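Local coordinates for carboxypeptidase A (Helicoverpa armigera, PDB 1JQG), which probably removes C-terminal residues from peptides as a zinc-dependent M14 metallocarboxypeptidase of the insect mid-gut, made as a proenzyme, at residues 116-127 / 185-196. Residues are numbered along the deposited sequence; the frame is centred on the assembly and turned at random.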
loop_
_atom_site.group_PDB
_atom_site.type_symbol
_atom_site.label_atom_id
_atom_site.label_comp_id
_atom_site.label_asym_id
_atom_site.label_seq_id
_atom_site.Cartn_x
_atom_site.Cartn_y
_atom_site.Cartn_z
ATOM N N LEU A 116 -16.398 -0.835 -13.369
ATOM C CA LEU A 116 -15.000 -1.196 -13.551
ATOM C C LEU A 116 -14.799 -2.694 -13.389
ATOM O O LEU A 116 -15.124 -3.217 -12.339
ATOM C CB LEU A 116 -14.123 -0.437 -12.561
ATOM C CG LEU A 116 -14.052 1.090 -12.705
ATOM C CD1 LEU A 116 -13.034 1.661 -11.741
ATOM C CD2 LEU A 116 -13.693 1.621 -14.094
ATOM N N SER A 117 -14.292 -3.363 -14.420
ATOM C CA SER A 117 -14.045 -4.793 -14.411
ATOM C C SER A 117 -12.771 -5.138 -13.649
ATOM O O SER A 117 -12.010 -4.240 -13.275
ATOM C CB SER A 117 -13.957 -5.288 -15.859
ATOM O OG SER A 117 -15.237 -5.270 -16.487
ATOM N N PHE A 118 -12.531 -6.454 -13.460
ATOM C CA PHE A 118 -11.303 -6.887 -12.810
ATOM C C PHE A 118 -10.363 -7.591 -13.794
ATOM O O PHE A 118 -9.614 -8.500 -13.443
ATOM C CB PHE A 118 -11.589 -7.769 -11.608
ATOM C CG PHE A 118 -12.496 -7.128 -10.602
ATOM C CD1 PHE A 118 -13.855 -7.313 -10.594
ATOM C CD2 PHE A 118 -11.905 -6.289 -9.650
ATOM C CE1 PHE A 118 -14.642 -6.676 -9.645
ATOM C CE2 PHE A 118 -12.685 -5.655 -8.701
ATOM C CZ PHE A 118 -14.052 -5.850 -8.701
ATOM N N ASP A 119 -10.312 -7.073 -15.034
ATOM C CA ASP A 119 -9.404 -7.633 -16.035
ATOM C C ASP A 119 -8.407 -6.600 -16.576
ATOM O O ASP A 119 -7.700 -6.806 -17.583
ATOM C CB ASP A 119 -10.209 -8.252 -17.176
ATOM C CG ASP A 119 -11.063 -7.216 -17.899
ATOM O OD1 ASP A 119 -11.510 -7.553 -18.999
ATOM O OD2 ASP A 119 -11.284 -6.092 -17.392
ATOM N N LYS A 120 -8.323 -5.443 -15.901
ATOM C CA LYS A 120 -7.326 -4.452 -16.267
ATOM C C LYS A 120 -7.074 -3.447 -15.157
ATOM O O LYS A 120 -7.834 -3.421 -14.202
ATOM C CB LYS A 120 -7.729 -3.719 -17.554
ATOM C CG LYS A 120 -8.932 -2.768 -17.395
ATOM C CD LYS A 120 -9.079 -1.944 -18.661
ATOM C CE LYS A 120 -10.040 -0.785 -18.465
ATOM N NZ LYS A 120 -9.259 0.400 -17.956
ATOM N N ILE A 121 -6.046 -2.624 -15.283
ATOM C CA ILE A 121 -5.687 -1.627 -14.289
ATOM C C ILE A 121 -6.399 -0.338 -14.726
ATOM O O ILE A 121 -6.353 0.065 -15.892
ATOM C CB ILE A 121 -4.174 -1.404 -14.182
ATOM C CG1 ILE A 121 -3.417 -2.663 -13.716
ATOM C CG2 ILE A 121 -3.738 -0.297 -13.249
ATOM C CD1 ILE A 121 -3.925 -3.221 -12.408
ATOM N N HIS A 122 -7.030 0.326 -13.765
ATOM C CA HIS A 122 -7.761 1.555 -14.039
ATOM C C HIS A 122 -6.995 2.787 -13.563
ATOM O O HIS A 122 -6.420 2.824 -12.474
ATOM C CB HIS A 122 -9.139 1.498 -13.319
ATOM C CG HIS A 122 -9.910 0.262 -13.672
ATOM N ND1 HIS A 122 -10.608 0.104 -14.866
ATOM C CD2 HIS A 122 -10.072 -0.895 -12.982
ATOM C CE1 HIS A 122 -11.167 -1.105 -14.875
ATOM N NE2 HIS A 122 -10.861 -1.731 -13.742
ATOM N N SER A 123 -7.035 3.849 -14.341
ATOM C CA SER A 123 -6.339 5.085 -14.029
ATOM C C SER A 123 -7.086 5.897 -12.987
ATOM O O SER A 123 -8.218 5.578 -12.580
ATOM C CB SER A 123 -6.155 5.928 -15.300
ATOM O OG SER A 123 -7.415 6.334 -15.795
ATOM N N TYR A 124 -6.448 6.997 -12.543
ATOM C CA TYR A 124 -7.030 7.841 -11.512
ATOM C C TYR A 124 -8.353 8.405 -12.024
ATOM O O TYR A 124 -9.353 8.453 -11.295
ATOM C CB TYR A 124 -6.043 8.970 -11.136
ATOM C CG TYR A 124 -6.754 10.217 -10.593
ATOM C CD1 TYR A 124 -7.311 10.232 -9.316
ATOM C CD2 TYR A 124 -6.893 11.343 -11.395
ATOM C CE1 TYR A 124 -7.992 11.334 -8.848
ATOM C CE2 TYR A 124 -7.551 12.463 -10.927
ATOM C CZ TYR A 124 -8.104 12.457 -9.649
ATOM O OH TYR A 124 -8.780 13.557 -9.189
ATOM N N GLU A 125 -8.357 8.867 -13.265
ATOM C CA GLU A 125 -9.534 9.480 -13.884
ATOM C C GLU A 125 -10.707 8.506 -13.934
ATOM O O GLU A 125 -11.816 8.938 -13.680
ATOM C CB GLU A 125 -9.203 9.976 -15.293
ATOM C CG GLU A 125 -8.153 11.051 -15.380
ATOM C CD GLU A 125 -6.720 10.594 -15.148
ATOM O OE1 GLU A 125 -6.496 9.364 -15.256
ATOM O OE2 GLU A 125 -5.855 11.465 -14.864
ATOM N N GLU A 126 -10.444 7.236 -14.285
ATOM C CA GLU A 126 -11.473 6.230 -14.393
ATOM C C GLU A 126 -12.066 5.887 -13.033
ATOM O O GLU A 126 -13.266 5.749 -12.886
ATOM C CB GLU A 126 -11.000 4.929 -15.071
ATOM C CG GLU A 126 -10.353 5.172 -16.433
ATOM C CD GLU A 126 -9.884 3.898 -17.091
ATOM O OE1 GLU A 126 -10.741 3.213 -17.702
ATOM O OE2 GLU A 126 -8.678 3.590 -16.985
ATOM N N VAL A 127 -11.243 5.873 -11.995
ATOM C CA VAL A 127 -11.681 5.597 -10.619
ATOM C C VAL A 127 -12.489 6.772 -10.091
ATOM O O VAL A 127 -13.521 6.644 -9.480
ATOM C CB VAL A 127 -10.522 5.281 -9.669
ATOM C CG1 VAL A 127 -11.022 5.113 -8.229
ATOM C CG2 VAL A 127 -9.795 4.026 -10.111
ATOM N N TRP A 185 0.441 -0.922 -7.640
ATOM C CA TRP A 185 -0.762 -0.966 -8.432
ATOM C C TRP A 185 -1.738 -2.044 -8.070
ATOM O O TRP A 185 -2.944 -1.864 -8.076
ATOM C CB TRP A 185 -0.435 -1.105 -9.934
ATOM C CG TRP A 185 0.117 0.151 -10.542
ATOM C CD1 TRP A 185 0.493 1.302 -9.903
ATOM C CD2 TRP A 185 0.363 0.378 -11.940
ATOM N NE1 TRP A 185 0.959 2.224 -10.829
ATOM C CE2 TRP A 185 0.898 1.675 -12.072
ATOM C CE3 TRP A 185 0.188 -0.413 -13.094
ATOM C CZ2 TRP A 185 1.243 2.197 -13.307
ATOM C CZ3 TRP A 185 0.541 0.130 -14.323
ATOM C CH2 TRP A 185 1.063 1.415 -14.417
ATOM N N VAL A 186 -1.258 -3.181 -7.604
ATOM C CA VAL A 186 -2.093 -4.290 -7.186
ATOM C C VAL A 186 -2.963 -3.981 -5.962
ATOM O O VAL A 186 -3.864 -4.762 -5.649
ATOM C CB VAL A 186 -1.230 -5.555 -6.976
ATOM C CG1 VAL A 186 -0.405 -5.573 -5.692
ATOM C CG2 VAL A 186 -2.117 -6.798 -7.054
ATOM N N THR A 187 -2.763 -2.839 -5.282
ATOM C CA THR A 187 -3.555 -2.476 -4.127
ATOM C C THR A 187 -4.935 -1.943 -4.497
ATOM O O THR A 187 -5.890 -2.081 -3.666
ATOM C CB THR A 187 -2.859 -1.463 -3.213
ATOM O OG1 THR A 187 -2.638 -0.219 -3.886
ATOM C CG2 THR A 187 -1.552 -2.062 -2.724
ATOM N N LEU A 188 -5.066 -1.324 -5.664
ATOM C CA LEU A 188 -6.308 -0.731 -6.129
ATOM C C LEU A 188 -7.395 -1.743 -6.401
ATOM O O LEU A 188 -8.510 -1.718 -5.841
ATOM C CB LEU A 188 -6.081 0.163 -7.358
ATOM C CG LEU A 188 -7.337 0.882 -7.902
ATOM C CD1 LEU A 188 -8.007 1.836 -6.905
ATOM C CD2 LEU A 188 -7.084 1.685 -9.168
ATOM N N PRO A 189 -7.105 -2.833 -7.123
ATOM C CA PRO A 189 -8.064 -3.915 -7.312
ATOM C C PRO A 189 -8.667 -4.409 -6.016
ATOM O O PRO A 189 -9.800 -4.914 -5.902
ATOM C CB PRO A 189 -7.232 -4.984 -8.029
ATOM C CG PRO A 189 -6.184 -4.203 -8.768
ATOM C CD PRO A 189 -5.817 -3.101 -7.814
ATOM N N ALA A 190 -7.826 -4.538 -4.961
ATOM C CA ALA A 190 -8.288 -5.040 -3.673
ATOM C C ALA A 190 -9.359 -4.157 -3.053
ATOM O O ALA A 190 -10.422 -4.584 -2.610
ATOM C CB ALA A 190 -7.120 -5.125 -2.715
ATOM N N THR A 191 -9.140 -2.846 -3.056
ATOM C CA THR A 191 -10.074 -1.874 -2.511
ATOM C C THR A 191 -11.276 -1.693 -3.410
ATOM O O THR A 191 -12.385 -1.298 -3.046
ATOM C CB THR A 191 -9.325 -0.525 -2.287
ATOM O OG1 THR A 191 -9.835 0.248 -1.209
ATOM C CG2 THR A 191 -9.248 0.276 -3.571
ATOM N N LEU A 192 -11.126 -1.969 -4.699
ATOM C CA LEU A 192 -12.188 -1.859 -5.681
ATOM C C LEU A 192 -13.130 -3.042 -5.574
ATOM O O LEU A 192 -14.325 -3.072 -5.919
ATOM C CB LEU A 192 -11.544 -1.771 -7.089
ATOM C CG LEU A 192 -11.664 -0.443 -7.868
ATOM C CD1 LEU A 192 -11.513 0.745 -6.973
ATOM C CD2 LEU A 192 -10.646 -0.438 -8.989
ATOM N N TYR A 193 -12.585 -4.183 -5.142
ATOM C CA TYR A 193 -13.391 -5.395 -5.017
ATOM C C TYR A 193 -14.311 -5.230 -3.831
ATOM O O TYR A 193 -15.472 -5.644 -3.889
ATOM C CB TYR A 193 -12.482 -6.624 -4.874
ATOM C CG TYR A 193 -13.173 -7.947 -5.093
ATOM C CD1 TYR A 193 -13.230 -8.499 -6.377
ATOM C CD2 TYR A 193 -13.768 -8.636 -4.059
ATOM C CE1 TYR A 193 -13.869 -9.720 -6.597
ATOM C CE2 TYR A 193 -14.388 -9.845 -4.276
ATOM C CZ TYR A 193 -14.450 -10.374 -5.542
ATOM O OH TYR A 193 -15.090 -11.575 -5.706
ATOM N N ALA A 194 -13.781 -4.603 -2.773
ATOM C CA ALA A 194 -14.570 -4.320 -1.572
ATOM C C ALA A 194 -15.802 -3.461 -1.851
ATOM O O ALA A 194 -16.886 -3.579 -1.256
ATOM C CB ALA A 194 -13.704 -3.681 -0.514
ATOM N N ILE A 195 -15.674 -2.478 -2.740
ATOM C CA ILE A 195 -16.784 -1.659 -3.211
ATOM C C ILE A 195 -17.770 -2.522 -3.995
ATOM O O ILE A 195 -18.995 -2.319 -3.940
ATOM C CB ILE A 195 -16.254 -0.513 -4.104
ATOM C CG1 ILE A 195 -15.438 0.475 -3.265
ATOM C CG2 ILE A 195 -17.378 0.208 -4.792
ATOM C CD1 ILE A 195 -14.725 1.577 -4.024
ATOM N N HIS A 196 -17.217 -3.476 -4.786
ATOM C CA HIS A 196 -18.031 -4.310 -5.652
ATOM C C HIS A 196 -18.916 -5.231 -4.837
ATOM O O HIS A 196 -20.082 -5.455 -5.133
ATOM C CB HIS A 196 -17.146 -5.033 -6.665
ATOM C CG HIS A 196 -17.825 -6.108 -7.462
ATOM N ND1 HIS A 196 -17.809 -7.467 -7.210
ATOM C CD2 HIS A 196 -18.582 -5.935 -8.565
ATOM C CE1 HIS A 196 -18.532 -8.089 -8.120
ATOM N NE2 HIS A 196 -19.013 -7.182 -8.942
#
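The F118 ring carries Y193 CD1 over one face, 3.6 Å from F118 CZ, while H196 CB and the L192 carbonyl oxygen sit at its edge, near the ring plane. Its own edge, at CE1, points into the face of the H196 imidazole, a T-shaped pair with planes at 79°; against the Y193 ring it is tilted obliquely. The case exemplifies a loop fixed on a helix by aromatic and aliphatic side chains, with no hydrogen bond between the two. With CG anti to its carbonyl carbon (chi1 -55°), F118 reaches the helix 187-200 at the turn where Y193 and H196 emerge. Replacing F118 by alanine would probably cost H196 the ring edge at its face and Y193 one of its aromatic neighbours. The H122 imidazole has L116 CB over one face and, from an oblique direction, L192 CD2, 4.1 Å from H122 CD2. H122 NE2 donates a nearly straight hydrogen bond to S117 O at 2.8 Å, in the ring plane, which helps to fix the turn of the imidazole. Beyond it, L188 CD2 meets V127 CG2 at 3.7 Å and also approaches H122 O, which Y224 OH binds. At the far end, I121 CG2 lies 3.9 Å from W185 CE3, obliquely to the indole, whose NE1 is hydrogen-bonded to T227 OG1; the W185 side chain is about 11 Å from the zinc ion. Apolar and aromatic throughout, the contact joins loop to helix in this M14 carboxypeptidase fold by the fit of side-chain shapes.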